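Local atomic coordinates of aromatic amino acid beta-eliminating lyase/threonine aldolase (Exiguobacterium sibiricum, PDB entry 3LWS), a protein that belongs to the beta-eliminating lyases of the pyridoxal-phosphate-dependent aminotransferase-like clan and carries that cofactor linked to a lysine. Residues A[340-343]-A[344-348]; A[187-190]-A[191-194]; A[162-165]-A[166-170]. All coordinates share one frame; numbering follows the deposited sequence.

Contact 1: A[340-343]-A[344-348]; sequences LDQQ and TRDAG
Asp341 and Thr344 meet at the start of helix 342-355, where Asp341 is the N-cap and its carboxylate takes up an amide of the first turn. Its CG sits between the backbone N and the carbonyl carbon (chi1 62°), which brings the carboxylate back over the helix start. OD1 accepts from Thr344 N at 2.8 Å, the N-H pointing almost straight at it (165°), and Thr344 OG1 lies 3.0 Å from the same OD1. A water accepts from Asp341 N, bonds Thr344 OG1, and donates weakly to Asp341 OD2.

Arg345 can be followed outward from the helix. Its CB rests near Asp341 O and Gln342 O, CG lies 3.9 Å from Leu340 CB, and CD comes beside Leu340 O and Asp341 O. From CG to NE the chain is extended and runs back past the N-cap, so the guanidinium reaches Leu340, whose carbonyl oxygen lies over one of its faces. That oxygen is 3.1 Å from Arg345 NE, at too poor an angle for a hydrogen bond. Arg345 NH1 lies 3.8 Å from Gln342 OE1, too far for a bond. NH2 donates to the backbone O of Tyr337, whose ring adds a cation-pi contact.

Gln342, bent at chi2, reaches Asp346 one turn further on. Gln342 NE2 donates to the syn side of Asp346 OD1 at 2.6 Å, 26° out of the carboxylate plane.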
loop_
_atom_site.group_PDB
_atom_site.type_symbol
_atom_site.label_atom_id
_atom_site.label_comp_id
_atom_site.label_asym_id
_atom_site.label_seq_id
_atom_site.Cartn_x
_atom_site.Cartn_y
_atom_site.Cartn_z
ATOM N N LEU A 340 28.513 -4.253 17.622
ATOM C CA LEU A 340 29.890 -4.727 17.436
ATOM C C LEU A 340 30.735 -4.227 18.579
ATOM O O LEU A 340 30.881 -3.012 18.757
ATOM C CB LEU A 340 30.483 -4.212 16.130
ATOM C CG LEU A 340 29.630 -4.412 14.878
ATOM C CD1 LEU A 340 30.424 -3.944 13.683
ATOM C CD2 LEU A 340 29.168 -5.865 14.724
ATOM N N ASP A 341 31.298 -5.143 19.363
ATOM C CA ASP A 341 32.154 -4.734 20.480
ATOM C C ASP A 341 33.488 -4.235 19.947
ATOM O O ASP A 341 33.778 -4.343 18.746
ATOM C CB ASP A 341 32.306 -5.834 21.549
ATOM C CG ASP A 341 32.968 -7.084 21.027
ATOM O OD1 ASP A 341 34.095 -6.999 20.506
ATOM O OD2 ASP A 341 32.361 -8.159 21.148
ATOM N N GLN A 342 34.293 -3.640 20.819
ATOM C CA GLN A 342 35.520 -3.002 20.361
ATOM C C GLN A 342 36.505 -3.973 19.714
ATOM O O GLN A 342 37.128 -3.661 18.674
ATOM C CB GLN A 342 36.198 -2.245 21.507
ATOM C CG GLN A 342 37.248 -1.234 21.038
ATOM C CD GLN A 342 36.698 -0.239 20.024
ATOM O OE1 GLN A 342 35.628 0.338 20.221
ATOM N NE2 GLN A 342 37.437 -0.036 18.931
ATOM N N GLN A 343 36.613 -5.165 20.298
ATOM C CA GLN A 343 37.532 -6.182 19.799
ATOM C C GLN A 343 37.033 -6.675 18.418
ATOM O O GLN A 343 37.830 -6.863 17.497
ATOM C CB GLN A 343 37.684 -7.333 20.819
ATOM C CG GLN A 343 37.925 -6.874 22.320
ATOM C CD GLN A 343 36.703 -6.171 22.991
ATOM O OE1 GLN A 343 36.835 -5.088 23.587
ATOM N NE2 GLN A 343 35.519 -6.781 22.869
ATOM N N THR A 344 35.715 -6.857 18.286
ATOM C CA THR A 344 35.112 -7.215 16.997
ATOM C C THR A 344 35.357 -6.113 15.940
ATOM O O THR A 344 35.656 -6.433 14.790
ATOM C CB THR A 344 33.627 -7.565 17.148
ATOM O OG1 THR A 344 33.521 -8.676 18.025
ATOM C CG2 THR A 344 32.963 -7.957 15.820
ATOM N N ARG A 345 35.286 -4.832 16.301
ATOM C CA ARG A 345 35.600 -3.772 15.318
ATOM C C ARG A 345 37.058 -3.777 14.980
ATOM O O ARG A 345 37.436 -3.759 13.802
ATOM C CB ARG A 345 35.223 -2.386 15.818
ATOM C CG ARG A 345 33.760 -2.181 15.989
ATOM C CD ARG A 345 33.480 -0.914 16.773
ATOM N NE ARG A 345 32.045 -0.745 17.000
ATOM C CZ ARG A 345 31.505 0.167 17.811
ATOM N NH1 ARG A 345 32.271 1.023 18.495
ATOM N NH2 ARG A 345 30.185 0.225 17.941
ATOM N N ASP A 346 37.892 -3.823 16.015
ATOM C CA ASP A 346 39.343 -3.774 15.836
ATOM C C ASP A 346 39.884 -4.920 14.989
ATOM O O ASP A 346 40.730 -4.701 14.122
ATOM C CB ASP A 346 40.062 -3.765 17.201
ATOM C CG ASP A 346 39.795 -2.487 18.012
ATOM O OD1 ASP A 346 39.034 -1.605 17.552
ATOM O OD2 ASP A 346 40.350 -2.378 19.129
ATOM N N ALA A 347 39.409 -6.135 15.230
ATOM C CA ALA A 347 39.829 -7.322 14.416
ATOM C C ALA A 347 39.355 -7.268 12.930
ATOM O O ALA A 347 40.101 -7.617 11.985
ATOM C CB ALA A 347 39.341 -8.620 15.104
ATOM N N GLY A 348 38.124 -6.818 12.708
ATOM C CA GLY A 348 37.618 -6.636 11.334
ATOM C C GLY A 348 38.466 -5.650 10.573
ATOM O O GLY A 348 39.005 -5.948 9.501
HETATM O O HOH W 1 30.800 -7.773 18.701
#

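Contact 2: A[187-190]-A[191-194]; sequences EKTA and AEIA
Ala194 N donates to Ala190 O at 2.9 Å, the shortest sound polar bond here, within the short helix 190-194; the start of that helix is held by side chains. Glu192 OE1 accepts from Thr189 N at 3.1 Å, nearly straight (164°), and lies 3.1 Å from Lys188 CD. The amide comes from above the carboxylate plane. In return, Thr189 OG1 accepts from Glu192 N at 3.0 Å. This reciprocal pair is a capping box, with Thr189 the N-cap. A chi1 of 67° turns the threonine hydroxyl to face Glu192 N. The glutamate, extended beyond CG, crosses the threonine side chain at about a right angle, its CG 3.3 Å from Thr189 OG1.

Lys188 bends at chi2 and passes its methylenes across the carboxylate. Its ammonium stops short of a salt bridge, with NZ 4.3 Å from Glu192 OE1; a water closes the gap, accepting from NZ and donating to Glu192 OE2. Lys188 also makes a cation-pi contact with Phe155. Lower on the same chain, Lys188 CB touches Ile193 CD1 at 3.9 Å, and the isoleucine continues inward onto Leu179, Leu183 and Tyr186 of helix 179-186. Ala190 packs between that helix and Val59 and Leu60 of helix 49-60.

Thus the short helix has a polar start and an apolar flank. The carboxylate and hydroxyl satisfy amides that have no preceding turn to bond to, and the negative charge at the helix's N-terminal end should interact favourably with its dipole, while the nearby lysine probably stabilises the ionised glutamate.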
loop_
_atom_site.group_PDB
_atom_site.type_symbol
_atom_site.label_atom_id
_atom_site.label_comp_id
_atom_site.label_asym_id
_atom_site.label_seq_id
_atom_site.Cartn_x
_atom_site.Cartn_y
_atom_site.Cartn_z
ATOM N N GLU A 187 21.478 20.611 14.316
ATOM C CA GLU A 187 21.184 21.031 15.691
ATOM C C GLU A 187 19.800 21.704 15.754
ATOM O O GLU A 187 19.624 22.766 16.338
ATOM C CB GLU A 187 22.328 21.868 16.283
ATOM C CG GLU A 187 23.635 21.111 16.301
ATOM C CD GLU A 187 24.798 21.825 16.986
ATOM O OE1 GLU A 187 24.610 22.817 17.680
ATOM O OE2 GLU A 187 25.939 21.368 16.820
ATOM N N LYS A 188 18.821 21.034 15.147
ATOM C CA LYS A 188 17.475 21.551 15.009
ATOM C C LYS A 188 16.456 20.437 15.220
ATOM O O LYS A 188 16.765 19.273 15.039
ATOM C CB LYS A 188 17.274 22.173 13.629
ATOM C CG LYS A 188 18.072 23.428 13.378
ATOM C CD LYS A 188 17.479 24.656 14.026
ATOM C CE LYS A 188 18.307 25.877 13.672
ATOM N NZ LYS A 188 17.640 27.069 14.225
ATOM N N THR A 189 15.237 20.812 15.609
ATOM C CA THR A 189 14.136 19.871 15.739
ATOM C C THR A 189 13.515 19.612 14.374
ATOM O O THR A 189 13.685 20.387 13.450
ATOM C CB THR A 189 12.995 20.439 16.566
ATOM O OG1 THR A 189 12.406 21.524 15.836
ATOM C CG2 THR A 189 13.469 20.909 17.968
ATOM N N ALA A 190 12.727 18.563 14.269
ATOM C CA ALA A 190 12.022 18.271 13.008
ATOM C C ALA A 190 11.107 19.448 12.563
ATOM O O ALA A 190 11.043 19.764 11.365
ATOM C CB ALA A 190 11.231 16.959 13.119
ATOM N N ALA A 191 10.446 20.116 13.524
ATOM C CA ALA A 191 9.565 21.225 13.199
ATOM C C ALA A 191 10.355 22.428 12.692
ATOM O O ALA A 191 9.908 23.091 11.753
ATOM C CB ALA A 191 8.673 21.594 14.377
ATOM N N GLU A 192 11.534 22.713 13.269
ATOM C CA GLU A 192 12.314 23.869 12.791
ATOM C C GLU A 192 12.798 23.699 11.323
ATOM O O GLU A 192 12.915 24.680 10.564
ATOM C CB GLU A 192 13.516 24.147 13.711
ATOM C CG GLU A 192 13.120 24.694 15.092
ATOM C CD GLU A 192 14.275 24.738 16.106
ATOM O OE1 GLU A 192 15.234 23.926 16.004
ATOM O OE2 GLU A 192 14.203 25.587 17.023
ATOM N N ILE A 193 13.114 22.468 10.938
ATOM C CA ILE A 193 13.526 22.214 9.569
ATOM C C ILE A 193 12.270 22.268 8.715
ATOM O O ILE A 193 12.203 23.078 7.780
ATOM C CB ILE A 193 14.296 20.888 9.415
ATOM C CG1 ILE A 193 15.591 20.896 10.268
ATOM C CG2 ILE A 193 14.655 20.644 7.920
ATOM C CD1 ILE A 193 16.699 21.885 9.774
ATOM N N ALA A 194 11.272 21.452 9.067
ATOM C CA ALA A 194 9.988 21.376 8.348
ATOM C C ALA A 194 9.256 22.708 8.182
ATOM O O ALA A 194 8.532 22.882 7.192
ATOM C CB ALA A 194 9.081 20.402 8.990
HETATM O O HOH W 2 16.227 27.120 16.896
#

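Contact 3: A[162-165]-A[166-170]; sequences SRYC and RERGI
The Tyr164 ring and the Arg168 guanidinium lie almost perpendicular, their planes 87° apart, while the two side chains run alongside each other in the same direction. One guanidinium face carries Ile170 CD1, 3.7 Å above the plane and over its centre; at the edge stand Tyr164 CZ and OH. Arg168 NH1 donates to Tyr164 OH at 2.9 Å, an imperfectly straight bond (148°), with the oxygen 21° out of the guanidinium plane. The arginine also touches the phenol through its aliphatic part: CD sits 3.3 Å from Tyr164 CZ, oblique to the ring. The bend at chi3 turns the guanidinium at the end of this methylene run so that NH1 meets the hydroxyl. The stronger polar partner of NH1 is elsewhere, the backbone oxygen of Leu133; a long, weak ion pair joins NH2 to Asp135.

Beneath these side chains helix 155-167 ends in a Schellman motif. Gly169 takes the positive phi, and two bonds reach back into the last turn: Ile170 N donates to Cys165 O at 2.9 Å, and Gly169 N to Arg166 O at 3.2 Å. Just before them, Arg168 N ends the helical pattern, bonding to Tyr164 O and weakly to Cys165 O. The same turn brings Cys165 CB to 4.0 Å from Ile170 CB, and both residues pack on Leu139 of strand 138-142. The helix end thereby sits against the central sheet just before the chain enters strand 171-176, in a beta-alpha-beta crossover.

Chemically, the C-cap combines two layers. Inside, backbone amides past the helix end satisfy carbonyls of the last turn, and an apolar pair closes the motif; outside, the positive guanidinium lies by the C-terminal end of the helix, where it would be expected to interact favourably with the helix dipole.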
loop_
_atom_site.group_PDB
_atom_site.type_symbol
_atom_site.label_atom_id
_atom_site.label_comp_id
_atom_site.label_asym_id
_atom_site.label_seq_id
_atom_site.Cartn_x
_atom_site.Cartn_y
_atom_site.Cartn_z
ATOM N N SER A 162 13.955 29.201 1.339
ATOM C CA SER A 162 12.570 29.268 1.818
ATOM C C SER A 162 11.943 30.655 1.630
ATOM O O SER A 162 10.794 30.772 1.179
ATOM C CB SER A 162 12.526 28.920 3.303
ATOM O OG SER A 162 11.221 28.934 3.795
ATOM N N ARG A 163 12.688 31.700 1.974
ATOM C CA ARG A 163 12.219 33.085 1.758
ATOM C C ARG A 163 12.120 33.428 0.271
ATOM O O ARG A 163 11.178 34.059 -0.165
ATOM C CB ARG A 163 13.144 34.074 2.454
ATOM C CG ARG A 163 12.700 35.569 2.359
ATOM C CD ARG A 163 13.622 36.504 3.171
ATOM N NE ARG A 163 13.687 36.074 4.575
ATOM C CZ ARG A 163 14.588 35.237 5.105
ATOM N NH1 ARG A 163 15.575 34.715 4.375
ATOM N NH2 ARG A 163 14.503 34.918 6.394
ATOM N N TYR A 164 13.102 32.999 -0.507
ATOM C CA TYR A 164 13.111 33.298 -1.918
ATOM C C TYR A 164 11.854 32.735 -2.560
ATOM O O TYR A 164 11.064 33.466 -3.133
ATOM C CB TYR A 164 14.391 32.753 -2.594
ATOM C CG TYR A 164 14.422 33.025 -4.072
ATOM C CD1 TYR A 164 14.805 34.275 -4.566
ATOM C CD2 TYR A 164 14.029 32.063 -4.971
ATOM C CE1 TYR A 164 14.822 34.527 -5.901
ATOM C CE2 TYR A 164 14.020 32.312 -6.303
ATOM C CZ TYR A 164 14.423 33.549 -6.771
ATOM O OH TYR A 164 14.405 33.791 -8.111
ATOM N N CYS A 165 11.673 31.427 -2.421
ATOM C CA CYS A 165 10.566 30.710 -3.064
ATOM C C CYS A 165 9.227 31.299 -2.664
ATOM O O CYS A 165 8.366 31.519 -3.510
ATOM C CB CYS A 165 10.599 29.226 -2.702
ATOM S SG CYS A 165 11.958 28.341 -3.448
ATOM N N ARG A 166 9.078 31.558 -1.369
ATOM C CA ARG A 166 7.874 32.163 -0.839
ATOM C C ARG A 166 7.662 33.540 -1.453
ATOM O O ARG A 166 6.564 33.841 -1.908
ATOM C CB ARG A 166 7.982 32.258 0.681
ATOM C CG ARG A 166 6.696 32.459 1.423
ATOM C CD ARG A 166 6.936 32.284 2.926
ATOM N NE ARG A 166 5.696 32.260 3.702
ATOM C CZ ARG A 166 5.632 32.143 5.031
ATOM N NH1 ARG A 166 6.741 32.032 5.766
ATOM N NH2 ARG A 166 4.447 32.134 5.637
ATOM N N GLU A 167 8.713 34.364 -1.499
ATOM C CA GLU A 167 8.607 35.706 -2.068
ATOM C C GLU A 167 8.248 35.632 -3.556
ATOM O O GLU A 167 7.696 36.569 -4.103
ATOM C CB GLU A 167 9.912 36.490 -1.844
ATOM C CG GLU A 167 9.888 37.963 -2.260
ATOM C CD GLU A 167 9.168 38.861 -1.265
ATOM O OE1 GLU A 167 9.299 38.623 -0.043
ATOM O OE2 GLU A 167 8.485 39.814 -1.712
ATOM N N ARG A 168 8.557 34.499 -4.195
ATOM C CA ARG A 168 8.265 34.267 -5.617
ATOM C C ARG A 168 7.037 33.412 -5.950
ATOM O O ARG A 168 6.761 33.156 -7.127
ATOM C CB ARG A 168 9.482 33.629 -6.282
ATOM C CG ARG A 168 10.320 34.617 -6.987
ATOM C CD ARG A 168 11.315 33.909 -7.828
ATOM N NE ARG A 168 10.724 33.360 -9.045
ATOM C CZ ARG A 168 11.368 32.579 -9.911
ATOM N NH1 ARG A 168 12.646 32.214 -9.718
ATOM N NH2 ARG A 168 10.726 32.151 -10.983
ATOM N N GLY A 169 6.330 32.936 -4.938
ATOM C CA GLY A 169 5.133 32.114 -5.145
ATOM C C GLY A 169 5.355 30.668 -5.527
ATOM O O GLY A 169 4.436 30.021 -5.946
ATOM N N ILE A 170 6.585 30.174 -5.374
ATOM C CA ILE A 170 6.948 28.782 -5.634
ATOM C C ILE A 170 6.739 27.957 -4.365
ATOM O O ILE A 170 7.253 28.305 -3.325
ATOM C CB ILE A 170 8.455 28.696 -6.055
ATOM C CG1 ILE A 170 8.652 29.388 -7.419
ATOM C CG2 ILE A 170 8.925 27.246 -6.053
ATOM C CD1 ILE A 170 9.984 29.925 -7.654
#

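How the contacts relate
Each contact is a local turn at a helix end, and the three follow one another along the chain without nesting or crossing. From the N terminus, contact 3 comes first, ending helix 155-167 and turning the chain into strand 171-176 of the seven-stranded sheet. Contact 2 follows, closing the short connection from helix 179-186 and starting helix 190-194, ahead of strand 199-203 in the same sheet. Their centres are about 19 Å apart. Contact 1 follows strand 326-332 of the four-stranded antiparallel sheet and leads the chain into its last helix, 342-355; its centre lies about 50 Å from that of contact 3, on the opposite side of the chain's centre.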